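Side-chain contacts in branched-chain alpha-ketoacid decarboxylase (Lactococcus lactis, PDB 2VBF), which probably decarboxylates branched-chain and aromatic alpha-keto acids to the corresponding aldehydes, using thiamine diphosphate and a magnesium ion as cofactors: residues 85-90 with 243-248; 322-327 with 332-337; 392-397 with 534-539. One frame throughout, in Å; residues are numbered along the deposited sequence. Where two conformers were deposited one is given.

Contact 1 (85-90 with 243-248)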
loop_
_atom_site.group_PDB
_atom_site.type_symbol
_atom_site.label_atom_id
_atom_site.label_comp_id
_atom_site.label_asym_id
_atom_site.label_seq_id
_atom_site.Cartn_x
_atom_site.Cartn_y
_atom_site.Cartn_z
ATOM N N THR A 85 -4.600 5.762 -20.838
ATOM C CA THR A 85 -4.668 6.853 -21.793
ATOM C C THR A 85 -3.503 6.861 -22.788
ATOM O O THR A 85 -3.725 7.021 -24.003
ATOM C CB THR A 85 -4.795 8.182 -21.038
ATOM O OG1 THR A 85 -6.110 8.244 -20.471
ATOM C CG2 THR A 85 -4.604 9.382 -21.966
ATOM N N LYS A 86 -2.287 6.676 -22.274
ATOM C CA LYS A 86 -1.054 6.641 -23.086
ATOM C C LYS A 86 -0.863 5.300 -23.792
ATOM O O LYS A 86 -0.165 5.230 -24.814
ATOM C CB LYS A 86 0.170 6.941 -22.208
ATOM C CG LYS A 86 1.362 7.563 -22.956
ATOM C CD LYS A 86 1.177 9.075 -23.095
ATOM C CE LYS A 86 2.364 9.750 -23.748
ATOM N NZ LYS A 86 2.083 11.182 -23.970
ATOM N N LYS A 87 -1.474 4.244 -23.236
ATOM C CA LYS A 87 -1.452 2.872 -23.780
ATOM C C LYS A 87 -0.128 2.127 -23.490
ATOM O O LYS A 87 0.137 1.037 -24.019
ATOM C CB LYS A 87 -1.853 2.852 -25.276
ATOM C CG LYS A 87 -3.175 3.587 -25.572
ATOM C CD LYS A 87 -4.341 3.062 -24.728
ATOM C CE LYS A 87 -5.635 3.811 -25.005
ATOM N NZ LYS A 87 -6.756 3.229 -24.248
ATOM N N ALA A 88 0.672 2.729 -22.614
ATOM C CA ALA A 88 1.816 2.093 -21.975
ATOM C C ALA A 88 2.200 2.953 -20.778
ATOM O O ALA A 88 1.947 4.151 -20.779
ATOM C CB ALA A 88 3.003 1.946 -22.950
ATOM N N ALA A 89 2.803 2.343 -19.761
ATOM C CA ALA A 89 3.285 3.106 -18.605
ATOM C C ALA A 89 4.431 2.410 -17.894
ATOM O O ALA A 89 4.654 1.219 -18.072
ATOM C CB ALA A 89 2.146 3.349 -17.629
ATOM N N ALA A 90 5.150 3.175 -17.083
ATOM C CA ALA A 90 6.198 2.641 -16.217
ATOM C C ALA A 90 6.285 3.371 -14.880
ATOM O O ALA A 90 6.070 4.593 -14.777
ATOM C CB ALA A 90 7.565 2.674 -16.932
ATOM N N GLY A 243 -5.621 0.053 -26.954
ATOM C CA GLY A 243 -5.809 1.327 -27.647
ATOM C C GLY A 243 -6.579 1.172 -28.957
ATOM O O GLY A 243 -6.278 1.848 -29.947
ATOM N N LEU A 244 -7.569 0.284 -28.959
ATOM C CA LEU A 244 -8.376 -0.015 -30.146
ATOM C C LEU A 244 -9.697 0.758 -30.187
ATOM O O LEU A 244 -10.538 0.510 -31.059
ATOM C CB LEU A 244 -8.644 -1.524 -30.224
ATOM C CG LEU A 244 -7.440 -2.370 -30.645
ATOM C CD1 LEU A 244 -7.670 -3.828 -30.320
ATOM C CD2 LEU A 244 -7.162 -2.187 -32.146
ATOM N N GLU A 245 -9.890 1.716 -29.279
ATOM C CA GLU A 245 -11.160 2.447 -29.227
ATOM C C GLU A 245 -11.481 3.149 -30.542
ATOM O O GLU A 245 -12.610 3.049 -31.041
ATOM C CB GLU A 245 -11.197 3.479 -28.098
ATOM C CG GLU A 245 -11.002 2.909 -26.685
ATOM C CD GLU A 245 -9.573 3.107 -26.189
ATOM O OE1 GLU A 245 -8.640 2.738 -26.935
ATOM O OE2 GLU A 245 -9.375 3.647 -25.073
ATOM N N LYS A 246 -10.514 3.875 -31.089
ATOM C CA LYS A 246 -10.773 4.630 -32.322
ATOM C C LYS A 246 -11.071 3.691 -33.491
ATOM O O LYS A 246 -11.854 4.023 -34.372
ATOM C CB LYS A 246 -9.594 5.542 -32.663
ATOM C CG LYS A 246 -9.379 6.657 -31.661
ATOM C CD LYS A 246 -10.505 7.669 -31.692
ATOM C CE LYS A 246 -10.319 8.758 -30.650
ATOM N NZ LYS A 246 -9.104 9.545 -30.927
ATOM N N THR A 247 -10.445 2.520 -33.477
ATOM C CA THR A 247 -10.644 1.482 -34.501
ATOM C C THR A 247 -12.080 0.941 -34.462
ATOM O O THR A 247 -12.756 0.854 -35.492
ATOM C CB THR A 247 -9.621 0.333 -34.302
ATOM O OG1 THR A 247 -8.287 0.841 -34.483
ATOM C CG2 THR A 247 -9.853 -0.820 -35.275
ATOM N N VAL A 248 -12.546 0.590 -33.269
ATOM C CA VAL A 248 -13.924 0.129 -33.091
ATOM C C VAL A 248 -14.951 1.232 -33.405
ATOM O O VAL A 248 -15.975 0.969 -34.047
ATOM C CB VAL A 248 -14.142 -0.419 -31.652
ATOM C CG1 VAL A 248 -15.593 -0.858 -31.443
ATOM C CG2 VAL A 248 -13.185 -1.561 -31.381
#

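Contact 2 (322-327 with 332-337)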
loop_
_atom_site.group_PDB
_atom_site.type_symbol
_atom_site.label_atom_id
_atom_site.label_comp_id
_atom_site.label_asym_id
_atom_site.label_seq_id
_atom_site.Cartn_x
_atom_site.Cartn_y
_atom_site.Cartn_z
ATOM N N LYS A 322 -25.847 -17.519 -30.269
ATOM C CA LYS A 322 -25.996 -16.434 -31.233
ATOM C C LYS A 322 -24.801 -15.476 -31.192
ATOM O O LYS A 322 -24.917 -14.334 -31.636
ATOM C CB LYS A 322 -27.267 -15.629 -30.915
ATOM C CG LYS A 322 -28.562 -16.418 -30.902
ATOM C CD LYS A 322 -29.714 -15.549 -30.388
ATOM C CE LYS A 322 -30.869 -16.394 -29.820
ATOM N NZ LYS A 322 -32.042 -16.521 -30.735
ATOM N N MET A 323 -23.655 -15.939 -30.690
ATOM C CA MET A 323 -22.554 -15.031 -30.355
ATOM C C MET A 323 -21.218 -15.438 -30.954
ATOM O O MET A 323 -20.899 -16.626 -31.020
ATOM C CB MET A 323 -22.407 -14.978 -28.835
ATOM C CG MET A 323 -21.353 -13.994 -28.314
ATOM S SD MET A 323 -21.108 -14.153 -26.538
ATOM C CE MET A 323 -22.633 -13.427 -25.915
ATOM N N ILE A 324 -20.456 -14.439 -31.395
ATOM C CA ILE A 324 -19.012 -14.563 -31.576
ATOM C C ILE A 324 -18.371 -13.609 -30.561
ATOM O O ILE A 324 -18.610 -12.399 -30.607
ATOM C CB ILE A 324 -18.581 -14.199 -33.003
ATOM C CG1 ILE A 324 -19.072 -15.259 -33.993
ATOM C CG2 ILE A 324 -17.052 -14.079 -33.108
ATOM C CD1 ILE A 324 -18.971 -14.855 -35.417
ATOM N N SER A 325 -17.601 -14.156 -29.623
ATOM C CA SER A 325 -16.856 -13.341 -28.668
ATOM C C SER A 325 -15.364 -13.466 -28.966
ATOM O O SER A 325 -14.873 -14.558 -29.273
ATOM C CB SER A 325 -17.173 -13.725 -27.216
ATOM O OG SER A 325 -16.693 -15.010 -26.875
ATOM N N LEU A 326 -14.676 -12.333 -28.912
ATOM C CA LEU A 326 -13.237 -12.260 -29.079
ATOM C C LEU A 326 -12.639 -11.614 -27.832
ATOM O O LEU A 326 -13.071 -10.535 -27.413
ATOM C CB LEU A 326 -12.886 -11.426 -30.307
ATOM C CG LEU A 326 -13.470 -11.925 -31.634
ATOM C CD1 LEU A 326 -13.126 -10.951 -32.751
ATOM C CD2 LEU A 326 -12.972 -13.329 -31.942
ATOM N N ASN A 327 -11.667 -12.304 -27.241
ATOM C CA ASN A 327 -10.920 -11.812 -26.090
ATOM C C ASN A 327 -9.444 -12.015 -26.369
ATOM O O ASN A 327 -9.089 -12.761 -27.275
ATOM C CB ASN A 327 -11.319 -12.573 -24.820
ATOM C CG ASN A 327 -12.648 -12.118 -24.255
ATOM O OD1 ASN A 327 -13.701 -12.702 -24.539
ATOM N ND2 ASN A 327 -12.607 -11.061 -23.451
ATOM N N ILE A 332 -14.815 -17.417 -28.851
ATOM C CA ILE A 332 -15.873 -18.424 -28.861
ATOM C C ILE A 332 -16.759 -18.107 -30.061
ATOM O O ILE A 332 -17.443 -17.079 -30.072
ATOM C CB ILE A 332 -16.742 -18.430 -27.579
ATOM C CG1 ILE A 332 -15.897 -18.335 -26.304
ATOM C CG2 ILE A 332 -17.620 -19.691 -27.533
ATOM C CD1 ILE A 332 -15.147 -19.558 -25.967
ATOM N N ILE A 333 -16.712 -18.978 -31.067
ATOM C CA ILE A 333 -17.427 -18.779 -32.330
ATOM C C ILE A 333 -18.629 -19.707 -32.302
ATOM O O ILE A 333 -18.508 -20.899 -32.592
ATOM C CB ILE A 333 -16.557 -19.106 -33.568
ATOM C CG1 ILE A 333 -15.196 -18.412 -33.495
ATOM C CG2 ILE A 333 -17.270 -18.708 -34.850
ATOM C CD1 ILE A 333 -14.205 -19.145 -32.656
ATOM N N PHE A 334 -19.785 -19.170 -31.924
ATOM C CA PHE A 334 -20.990 -19.983 -31.785
ATOM C C PHE A 334 -20.671 -21.277 -31.028
ATOM O O PHE A 334 -20.913 -22.386 -31.524
ATOM C CB PHE A 334 -21.606 -20.263 -33.164
ATOM C CG PHE A 334 -21.915 -19.018 -33.940
ATOM C CD1 PHE A 334 -22.817 -18.093 -33.439
ATOM C CD2 PHE A 334 -21.293 -18.753 -35.157
ATOM C CE1 PHE A 334 -23.110 -16.925 -34.140
ATOM C CE2 PHE A 334 -21.574 -17.588 -35.856
ATOM C CZ PHE A 334 -22.488 -16.672 -35.345
ATOM N N ASN A 335 -20.088 -21.107 -29.840
ATOM C CA ASN A 335 -19.769 -22.190 -28.891
ATOM C C ASN A 335 -18.484 -22.957 -29.152
ATOM O O ASN A 335 -18.069 -23.717 -28.293
ATOM C CB ASN A 335 -20.896 -23.230 -28.777
ATOM C CG ASN A 335 -22.221 -22.611 -28.382
ATOM O OD1 ASN A 335 -22.316 -21.930 -27.358
ATOM N ND2 ASN A 335 -23.249 -22.840 -29.196
ATOM N N LYS A 336 -17.847 -22.739 -30.300
ATOM C CA LYS A 336 -16.569 -23.382 -30.598
ATOM C C LYS A 336 -15.448 -22.512 -30.035
ATOM O O LYS A 336 -15.244 -21.392 -30.493
ATOM C CB LYS A 336 -16.380 -23.556 -32.107
ATOM C CG LYS A 336 -15.109 -24.323 -32.502
ATOM C CD LYS A 336 -14.542 -23.841 -33.841
ATOM C CE LYS A 336 -13.204 -24.500 -34.147
ATOM N NZ LYS A 336 -12.402 -23.722 -35.129
ATOM N N VAL A 337 -14.720 -23.038 -29.049
ATOM C CA VAL A 337 -13.619 -22.298 -28.433
ATOM C C VAL A 337 -12.400 -22.350 -29.342
ATOM O O VAL A 337 -12.036 -23.420 -29.846
ATOM C CB VAL A 337 -13.238 -22.855 -27.041
ATOM C CG1 VAL A 337 -12.059 -22.075 -26.455
ATOM C CG2 VAL A 337 -14.423 -22.811 -26.099
HETATM O O HOH W 1 -20.301 -18.396 -28.728
#

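Contact 3 (392-397 with 534-539)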
loop_
_atom_site.group_PDB
_atom_site.type_symbol
_atom_site.label_atom_id
_atom_site.label_comp_id
_atom_site.label_asym_id
_atom_site.label_seq_id
_atom_site.Cartn_x
_atom_site.Cartn_y
_atom_site.Cartn_z
ATOM N N SER A 392 -17.274 17.712 -24.757
ATOM C CA SER A 392 -16.419 16.886 -25.606
ATOM C C SER A 392 -14.951 16.987 -25.172
ATOM O O SER A 392 -14.551 17.954 -24.504
ATOM C CB SER A 392 -16.547 17.329 -27.063
ATOM O OG SER A 392 -16.145 18.680 -27.206
ATOM N N ASN A 393 -14.152 15.995 -25.564
ATOM C CA ASN A 393 -12.726 15.918 -25.235
ATOM C C ASN A 393 -12.445 16.035 -23.730
ATOM O O ASN A 393 -11.522 16.732 -23.310
ATOM C CB ASN A 393 -11.918 16.975 -26.017
ATOM C CG ASN A 393 -10.391 16.686 -26.035
ATOM O OD1 ASN A 393 -9.940 15.527 -26.027
ATOM N ND2 ASN A 393 -9.601 17.753 -26.081
ATOM N N GLU A 394 -13.263 15.371 -22.925
ATOM C CA GLU A 394 -13.010 15.247 -21.480
ATOM C C GLU A 394 -12.851 13.795 -21.092
ATOM O O GLU A 394 -13.294 12.904 -21.813
ATOM C CB GLU A 394 -14.169 15.819 -20.666
ATOM C CG GLU A 394 -14.322 17.311 -20.770
ATOM C CD GLU A 394 -15.464 17.844 -19.919
ATOM O OE1 GLU A 394 -16.466 17.128 -19.691
ATOM O OE2 GLU A 394 -15.369 18.988 -19.492
ATOM N N THR A 395 -12.217 13.573 -19.943
ATOM C CA THR A 395 -12.113 12.242 -19.358
ATOM C C THR A 395 -12.787 12.292 -17.986
ATOM O O THR A 395 -12.408 13.118 -17.138
ATOM C CB THR A 395 -10.643 11.761 -19.259
ATOM O OG1 THR A 395 -10.062 11.706 -20.571
ATOM C CG2 THR A 395 -10.570 10.362 -18.634
ATOM N N ILE A 396 -13.801 11.446 -17.802
ATOM C CA ILE A 396 -14.494 11.304 -16.515
ATOM C C ILE A 396 -13.880 10.129 -15.765
ATOM O O ILE A 396 -13.790 9.025 -16.298
ATOM C CB ILE A 396 -16.014 11.094 -16.682
ATOM C CG1 ILE A 396 -16.685 12.390 -17.177
ATOM C CG2 ILE A 396 -16.642 10.655 -15.357
ATOM C CD1 ILE A 396 -18.225 12.346 -17.182
ATOM N N VAL A 397 -13.450 10.376 -14.535
ATOM C CA VAL A 397 -12.868 9.323 -13.696
ATOM C C VAL A 397 -13.763 9.196 -12.468
ATOM O O VAL A 397 -14.072 10.203 -11.817
ATOM C CB VAL A 397 -11.409 9.650 -13.295
ATOM C CG1 VAL A 397 -10.761 8.459 -12.580
ATOM C CG2 VAL A 397 -10.572 10.098 -14.496
ATOM N N GLU A 534 -17.711 27.595 -14.086
ATOM C CA GLU A 534 -16.524 28.356 -13.699
ATOM C C GLU A 534 -15.281 27.497 -13.935
ATOM O O GLU A 534 -14.329 27.928 -14.597
ATOM C CB GLU A 534 -16.658 28.755 -12.219
ATOM C CG GLU A 534 -15.527 29.575 -11.606
ATOM C CD GLU A 534 -15.670 29.721 -10.085
ATOM O OE1 GLU A 534 -16.674 29.226 -9.523
ATOM O OE2 GLU A 534 -14.776 30.322 -9.454
ATOM N N ALA A 535 -15.310 26.277 -13.401
ATOM C CA ALA A 535 -14.194 25.325 -13.549
ATOM C C ALA A 535 -13.907 25.015 -15.019
ATOM O O ALA A 535 -12.763 25.150 -15.475
ATOM C CB ALA A 535 -14.492 24.029 -12.778
ATOM N N GLN A 536 -14.943 24.634 -15.762
ATOM C CA GLN A 536 -14.801 24.303 -17.189
ATOM C C GLN A 536 -14.228 25.444 -18.031
ATOM O O GLN A 536 -13.434 25.219 -18.943
ATOM C CB GLN A 536 -16.149 23.891 -17.770
ATOM C CG GLN A 536 -16.633 22.566 -17.257
ATOM C CD GLN A 536 -15.959 21.405 -17.934
ATOM O OE1 GLN A 536 -14.794 21.485 -18.332
ATOM N NE2 GLN A 536 -16.688 20.308 -18.069
ATOM N N ALA A 537 -14.645 26.666 -17.721
ATOM C CA ALA A 537 -14.154 27.858 -18.421
ATOM C C ALA A 537 -12.674 28.113 -18.162
ATOM O O ALA A 537 -11.931 28.482 -19.070
ATOM C CB ALA A 537 -14.979 29.079 -18.006
ATOM N N ASP A 538 -12.247 27.897 -16.920
ATOM C CA ASP A 538 -10.898 28.225 -16.478
ATOM C C ASP A 538 -9.997 27.001 -16.634
ATOM O O ASP A 538 -9.814 26.224 -15.699
ATOM C CB ASP A 538 -10.962 28.702 -15.023
ATOM C CG ASP A 538 -9.610 29.063 -14.441
ATOM O OD1 ASP A 538 -8.616 29.242 -15.178
ATOM O OD2 ASP A 538 -9.553 29.164 -13.201
ATOM N N VAL A 539 -9.430 26.846 -17.825
ATOM C CA VAL A 539 -8.595 25.679 -18.154
ATOM C C VAL A 539 -7.177 25.721 -17.560
ATOM O O VAL A 539 -6.444 24.731 -17.632
ATOM C CB VAL A 539 -8.491 25.482 -19.693
ATOM C CG1 VAL A 539 -9.872 25.344 -20.310
ATOM C CG2 VAL A 539 -7.704 26.639 -20.338
#

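Contact 1 (85-90 with 243-248)
The ammonium nitrogen of K87 is gripped by three groups: it forms a salt bridge to E245, NZ lying 2.8 Å from OE2, and it also donates to the backbone oxygens of R84 and I240. This surface contact joins the N-terminal cofactor-binding domain to the central domain where two helix ends come near each other. K87 leaves helix 72-86 with positive phi, and G243 closes helix 237-241 in a Schellman motif, just ahead of helix 245-255. R84 and I240 belong to the last turns of the two ending helices, so the lysine charge ties both helix ends to one carboxylate. A bend at chi2 (-55°) turns the K87 chain so that it passes alongside the glycine, with CD 3.7 Å and CE 3.6 Å from G243 CA, and beyond it the tail runs straight to NZ. E245, in the first turn of its helix, approaches from the opposite direction. A methionine for this lysine would probably leave the E245 carboxylate without its charged mate and the R84 and I240 carbonyls without this shared donor. E245 OE2 receives NZ on its syn lone pair, the side facing OE1, which itself stays 3.3 Å from the K87 nitrogen.

Contact 2 (322-327 with 332-337)
The ring of F334 lies against segment 322-327, meeting the backbone of K322 and M323 and the side chain of I324. CB carries CG to the side of the backbone N (chi1 -56°), which swings the ring back over segment 322-327. CG is still 3.9 Å from M323 O, but CD1 closes to 3.4 Å of that oxygen. Further out, CE1 reaches the backbone where K322 joins M323, with K322 C at the ring edge, 3.7 Å from CE1. The other side of the ring belongs to I324: its CG1 sits over one face, offset toward the rim, 4.1 Å from the F334 ring centroid in a CH-pi contact, and its CD1 lies near CE2 and CZ. Strands 323-326 and 331-333 form an antiparallel beta hairpin, and a type I' turn from I333 to K336 leads on into strand 336-338. F334 and N335 are the turn's two central residues. M323 O takes the F334 N-H nearly along the C=O axis at 2.9 Å, and a water accepting from N335 N probably also donates to that oxygen. Further along, S325 and I332 form a hydrogen-bonded pair, S325 N to I332 O and I332 N to S325 O. On their face S325 OG packs 3.5 Å from I332 CG1. On the other face I333 CG2 touches I324 CG1, which is also the atom over the F334 ring.

Contact 3 (392-397 with 534-539)
A buried polar pairing joins the first residue of strand 394-398 to the last turn of helix 525-537, in the alpha/beta fold of the C-terminal cofactor-binding domain, where the helix packs against a parallel sheet. It is made by two side chains alone, E394 and Q536, whose backbones stay far apart, with the two CA atoms 10.2 Å from each other. E394 is fully extended beyond CG (chi2 -179°), and this sends its carboxylate straight out toward the helix. Q536 comes from the opposite direction with a bend at chi2 (-79°) that turns its amide to the carboxylate. The two flat groups are nearly coplanar, their planes 8° apart. As modelled, Q536 NE2 points to E394 OE2, but the 2.3 Å between them is too short for an ordinary hydrogen bond, so the bond and the exact placing of the amide are doubtful. Q536 OE1 also lies close to E394 OE2, although both are acceptors as modelled. The other carboxylate oxygen, E394 OE1, accepts the backbone N-H of Q391, in the loop just before the strand, which helps to hold the carboxylate's rotation. Q536 packs against Q391 as well, and both E394 and Q536 touch L447 of strand 445-451. Strand 394-398 runs between strands 417-419 and 445-451, bonded through E394 and I396 to R417 and through T395 to R445 and L447. Helix 525-537 connects strand 517-522 to strand 542-548, toward the other edge of the same sheet, and R445, which donates to A535 O, gives its end a second tie to strand 445-451.

In the fold
The three contacts follow one another along the chain and do not touch. Contact 1 bridges the N-terminal and central domains, contact 2 lies within the central domain, and contact 3 within the C-terminal one. Contacts 1 and 3 come nearest, about 5 Å between closest atoms with centres 21 Å apart; K246 of contact 1 packs on N415, in the loop whose S414 pairs with N393 of contact 3. Contact 2 is 24 Å from contact 1 and 39 Å from contact 3, centre to centre. None reaches the cofactor, but strand 89-94 leads toward V97 of one thiamine diphosphate pocket, and strand 394-398 toward T402 of another.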